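Local coordinates for beta-fructofuranosidase, insoluble isoenzyme CWINV1 (Arabidopsis thaliana, PDB 2OXB), which hydrolyses terminal non-reducing beta-D-fructofuranoside residues, using sucrose and 1-kestose and, less well, neokestose and levan, at residues D202-T216 and S277-I289. The protein carries 1 engineered substitution. Numbering follows the deposited sequence.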
# COMPACT_ATOMS: atom_id res chain seq x y z
N ASP A 202 -1.06 -3.33 -11.99
CA ASP A 202 -0.01 -4.25 -11.65
C ASP A 202 -0.52 -5.65 -11.84
O ASP A 202 -1.60 -5.98 -11.38
CB ASP A 202 0.43 -4.01 -10.20
CG ASP A 202 1.62 -4.86 -9.83
OD1 ASP A 202 2.60 -4.87 -10.59
OD2 ASP A 202 1.57 -5.51 -8.78
N PHE A 203 0.24 -6.47 -12.54
CA PHE A 203 -0.19 -7.83 -12.78
C PHE A 203 0.94 -8.77 -12.38
O PHE A 203 2.07 -8.60 -12.83
CB PHE A 203 -0.55 -8.01 -14.26
CG PHE A 203 -1.31 -9.25 -14.55
CD1 PHE A 203 -2.63 -9.39 -14.11
CD2 PHE A 203 -0.73 -10.28 -15.28
CE1 PHE A 203 -3.36 -10.54 -14.39
CE2 PHE A 203 -1.44 -11.44 -15.57
CZ PHE A 203 -2.76 -11.57 -15.13
N PHE A 204 0.61 -9.74 -11.53
CA PHE A 204 1.57 -10.72 -10.99
C PHE A 204 0.91 -12.00 -10.44
O PHE A 204 -0.21 -11.96 -9.92
CB PHE A 204 2.39 -10.06 -9.86
CG PHE A 204 1.57 -9.70 -8.65
CD1 PHE A 204 1.24 -10.66 -7.70
CD2 PHE A 204 1.06 -8.41 -8.51
CE1 PHE A 204 0.41 -10.34 -6.63
CE2 PHE A 204 0.23 -8.08 -7.43
CZ PHE A 204 -0.10 -9.04 -6.49
N PRO A 205 1.61 -13.15 -10.53
CA PRO A 205 1.11 -14.44 -10.05
C PRO A 205 1.44 -14.69 -8.57
O PRO A 205 2.36 -14.09 -8.01
CB PRO A 205 1.83 -15.42 -10.96
CG PRO A 205 3.18 -14.82 -11.02
CD PRO A 205 2.89 -13.33 -11.24
N VAL A 206 0.69 -15.59 -7.95
CA VAL A 206 0.92 -15.99 -6.56
C VAL A 206 0.61 -17.49 -6.44
O VAL A 206 -0.41 -17.98 -6.92
CB VAL A 206 0.04 -15.17 -5.56
CG1 VAL A 206 0.49 -13.72 -5.52
CG2 VAL A 206 -1.42 -15.25 -5.94
N THR A 207 1.52 -18.22 -5.81
CA THR A 207 1.34 -19.64 -5.63
C THR A 207 0.17 -19.75 -4.63
O THR A 207 0.02 -18.87 -3.80
CB THR A 207 2.65 -20.26 -5.08
OG1 THR A 207 2.61 -21.69 -5.19
CG2 THR A 207 2.86 -19.87 -3.63
N ARG A 208 -0.65 -20.80 -4.74
CA ARG A 208 -1.80 -20.95 -3.82
C ARG A 208 -1.38 -21.18 -2.37
O ARG A 208 -1.71 -20.40 -1.48
CB ARG A 208 -2.72 -22.11 -4.24
CG ARG A 208 -3.59 -21.88 -5.46
CD ARG A 208 -4.95 -22.60 -5.30
NE ARG A 208 -5.80 -21.89 -4.34
CZ ARG A 208 -6.93 -22.37 -3.83
NH1 ARG A 208 -7.36 -23.58 -4.17
NH2 ARG A 208 -7.62 -21.64 -2.96
N PHE A 209 -0.68 -22.28 -2.14
CA PHE A 209 -0.22 -22.62 -0.81
C PHE A 209 1.29 -22.49 -0.70
O PHE A 209 2.02 -23.46 -0.90
CB PHE A 209 -0.66 -24.04 -0.47
CG PHE A 209 -2.13 -24.29 -0.69
CD1 PHE A 209 -2.56 -25.25 -1.62
CD2 PHE A 209 -3.09 -23.56 0.01
CE1 PHE A 209 -3.91 -25.46 -1.85
CE2 PHE A 209 -4.45 -23.78 -0.22
CZ PHE A 209 -4.86 -24.73 -1.15
N GLY A 210 1.73 -21.26 -0.40
CA GLY A 210 3.14 -20.95 -0.25
C GLY A 210 3.28 -19.53 0.26
O GLY A 210 2.53 -18.65 -0.16
N SER A 211 4.22 -19.28 1.17
CA SER A 211 4.39 -17.94 1.72
C SER A 211 5.25 -17.04 0.84
O SER A 211 4.94 -15.86 0.65
CB SER A 211 5.02 -18.01 3.12
OG SER A 211 5.12 -16.71 3.69
N ASN A 212 6.33 -17.62 0.31
CA ASN A 212 7.24 -16.89 -0.56
C ASN A 212 6.61 -16.62 -1.92
O ASN A 212 5.98 -17.50 -2.51
CB ASN A 212 8.54 -17.68 -0.70
CG ASN A 212 9.30 -17.80 0.64
OD1 ASN A 212 10.46 -18.23 0.68
ND2 ASN A 212 8.64 -17.41 1.73
N GLY A 213 6.76 -15.39 -2.39
CA GLY A 213 6.19 -15.00 -3.66
C GLY A 213 6.70 -15.76 -4.87
O GLY A 213 7.68 -16.50 -4.78
N VAL A 214 6.04 -15.56 -6.01
CA VAL A 214 6.39 -16.21 -7.28
C VAL A 214 6.98 -15.22 -8.28
O VAL A 214 6.75 -14.02 -8.16
CB VAL A 214 5.15 -16.86 -7.91
CG1 VAL A 214 5.56 -17.70 -9.11
CG2 VAL A 214 4.40 -17.70 -6.88
N GLU A 215 7.73 -15.71 -9.26
CA GLU A 215 8.33 -14.81 -10.25
C GLU A 215 7.24 -14.13 -11.09
O GLU A 215 6.06 -14.42 -10.92
CB GLU A 215 9.31 -15.59 -11.14
CG GLU A 215 10.26 -14.69 -11.94
CD GLU A 215 11.31 -15.48 -12.73
OE1 GLU A 215 11.97 -14.88 -13.63
OE2 GLU A 215 11.47 -16.69 -12.45
N THR A 216 7.63 -13.23 -11.99
CA THR A 216 6.65 -12.52 -12.79
C THR A 216 6.28 -13.21 -14.10
O THR A 216 5.20 -12.96 -14.65
CB THR A 216 7.11 -11.09 -13.13
OG1 THR A 216 7.64 -10.46 -11.95
CG2 THR A 216 5.94 -10.25 -13.64
N SER A 277 0.05 2.16 -5.24
CA SER A 277 0.75 0.93 -4.83
C SER A 277 1.31 0.10 -6.00
O SER A 277 0.77 0.10 -7.10
CB SER A 277 -0.17 0.05 -3.96
OG SER A 277 -1.29 -0.47 -4.68
N LYS A 278 2.42 -0.59 -5.73
CA LYS A 278 3.08 -1.44 -6.73
C LYS A 278 3.99 -2.46 -6.07
O LYS A 278 4.59 -2.20 -5.02
CB LYS A 278 3.92 -0.61 -7.71
CG LYS A 278 4.72 -1.44 -8.68
CD LYS A 278 4.69 -0.85 -10.07
CE LYS A 278 3.30 -0.99 -10.69
NZ LYS A 278 3.20 -0.35 -12.04
N THR A 279 4.12 -3.61 -6.72
CA THR A 279 4.93 -4.69 -6.19
C THR A 279 6.20 -4.93 -7.00
O THR A 279 6.48 -4.22 -7.97
CB THR A 279 4.10 -5.99 -6.13
OG1 THR A 279 3.65 -6.33 -7.45
CG2 THR A 279 2.90 -5.79 -5.24
N PHE A 280 6.98 -5.91 -6.57
CA PHE A 280 8.22 -6.26 -7.24
C PHE A 280 8.76 -7.54 -6.62
O PHE A 280 8.65 -7.74 -5.41
CB PHE A 280 9.24 -5.12 -7.10
CG PHE A 280 10.26 -5.33 -6.02
CD1 PHE A 280 11.35 -6.18 -6.24
CD2 PHE A 280 10.13 -4.71 -4.79
CE1 PHE A 280 12.29 -6.41 -5.25
CE2 PHE A 280 11.07 -4.93 -3.79
CZ PHE A 280 12.15 -5.78 -4.02
N PHE A 281 9.36 -8.39 -7.44
CA PHE A 281 9.89 -9.66 -6.95
C PHE A 281 11.31 -9.58 -6.40
O PHE A 281 12.24 -9.16 -7.10
CB PHE A 281 9.86 -10.69 -8.08
CG PHE A 281 10.36 -12.05 -7.68
CD1 PHE A 281 9.73 -12.76 -6.66
CD2 PHE A 281 11.42 -12.64 -8.37
CE1 PHE A 281 10.14 -14.04 -6.34
CE2 PHE A 281 11.83 -13.93 -8.05
CZ PHE A 281 11.19 -14.63 -7.03
N ASP A 282 11.46 -9.98 -5.14
CA ASP A 282 12.78 -10.00 -4.47
C ASP A 282 13.44 -11.32 -4.81
O ASP A 282 12.98 -12.38 -4.40
CB ASP A 282 12.61 -9.89 -2.94
CG ASP A 282 13.95 -9.81 -2.18
OD1 ASP A 282 14.79 -10.72 -2.29
OD2 ASP A 282 14.16 -8.81 -1.47
N SER A 283 14.52 -11.27 -5.58
CA SER A 283 15.23 -12.47 -5.97
C SER A 283 15.90 -13.14 -4.76
O SER A 283 15.78 -14.35 -4.56
CB SER A 283 16.29 -12.11 -7.03
OG SER A 283 15.68 -11.61 -8.21
N ALA A 284 16.57 -12.32 -3.96
CA ALA A 284 17.30 -12.75 -2.77
C ALA A 284 16.52 -13.49 -1.68
O ALA A 284 17.00 -14.51 -1.15
CB ALA A 284 18.02 -11.54 -2.15
N LYS A 285 15.36 -13.00 -1.30
CA LYS A 285 14.62 -13.65 -0.23
C LYS A 285 13.48 -14.51 -0.75
O LYS A 285 12.83 -15.24 0.01
CB LYS A 285 14.12 -12.60 0.74
CG LYS A 285 15.19 -11.57 1.11
CD LYS A 285 16.18 -12.09 2.12
CE LYS A 285 15.54 -12.24 3.48
NZ LYS A 285 15.04 -10.94 4.00
N ASN A 286 13.26 -14.44 -2.06
CA ASN A 286 12.19 -15.19 -2.70
C ASN A 286 10.83 -14.66 -2.25
O ASN A 286 9.86 -15.42 -2.12
CB ASN A 286 12.31 -16.68 -2.36
CG ASN A 286 11.51 -17.56 -3.30
OD1 ASN A 286 11.85 -17.70 -4.47
ND2 ASN A 286 10.43 -18.15 -2.79
N ARG A 287 10.75 -13.36 -2.00
CA ARG A 287 9.49 -12.78 -1.56
C ARG A 287 9.03 -11.63 -2.45
O ARG A 287 9.79 -11.14 -3.29
CB ARG A 287 9.59 -12.30 -0.12
CG ARG A 287 10.57 -11.19 0.12
CD ARG A 287 10.81 -11.04 1.60
NE ARG A 287 11.25 -9.69 1.97
CZ ARG A 287 12.33 -9.09 1.48
NH1 ARG A 287 13.09 -9.70 0.59
NH2 ARG A 287 12.66 -7.87 1.90
N ARG A 288 7.78 -11.24 -2.28
CA ARG A 288 7.21 -10.14 -3.05
C ARG A 288 6.96 -8.95 -2.13
O ARG A 288 6.16 -9.02 -1.20
CB ARG A 288 5.90 -10.60 -3.72
CG ARG A 288 5.24 -9.53 -4.60
CD ARG A 288 4.07 -10.08 -5.43
NE ARG A 288 4.52 -10.74 -6.66
CZ ARG A 288 4.99 -10.10 -7.73
NH1 ARG A 288 5.08 -8.78 -7.74
NH2 ARG A 288 5.39 -10.79 -8.79
N ILE A 289 7.68 -7.86 -2.40
CA ILE A 289 7.57 -6.64 -1.61
C ILE A 289 6.50 -5.72 -2.19
O ILE A 289 6.42 -5.54 -3.40
CB ILE A 289 8.90 -5.85 -1.59
CG1 ILE A 289 9.91 -6.52 -0.65
CG2 ILE A 289 8.64 -4.43 -1.11
CD1 ILE A 289 10.35 -7.91 -1.05
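R288 and F204 carry much of the packing between strand 202-207 and the hairpin 278-291. The R288 guanidinium lies nearly flat against F204, its plane 21° from the ring. R288 CD sits over one ring face, 4.0 Å from the centroid, in a CH-pi contact. F204 CB meets a face of the guanidinium near its rim. F204 CG stands between the backbone N and the carbonyl carbon (chi1 66°), which turns the ring toward the arginine. I318 of strand 316-320 packs on both side chains. An alanine in place of F204 would take the ring from under R288 CD and NE and would probably leave that part of the side chain free to shift.

F281 makes the second CH-pi contact. E215 CA lies almost straight above the ring centre, at 4.1 Å and 4° from the normal.

T279 OG1 donates a hydrogen bond to D202 OD2 at 2.6 Å, on the syn side. The K278 ammonium instead bonds S81, although its CE passes 3.9 Å from D202 OD1.

At the turn of the hairpin, D282 OD1 accepts from K285 N at 2.6 Å, forming an Asx motif. The contact joins two antiparallel sheets, or blades, of the five-bladed beta-propeller that forms the N-terminal domain of glycosyl hydrolase family 32 enzymes. K278 lies near the substrate-binding D145.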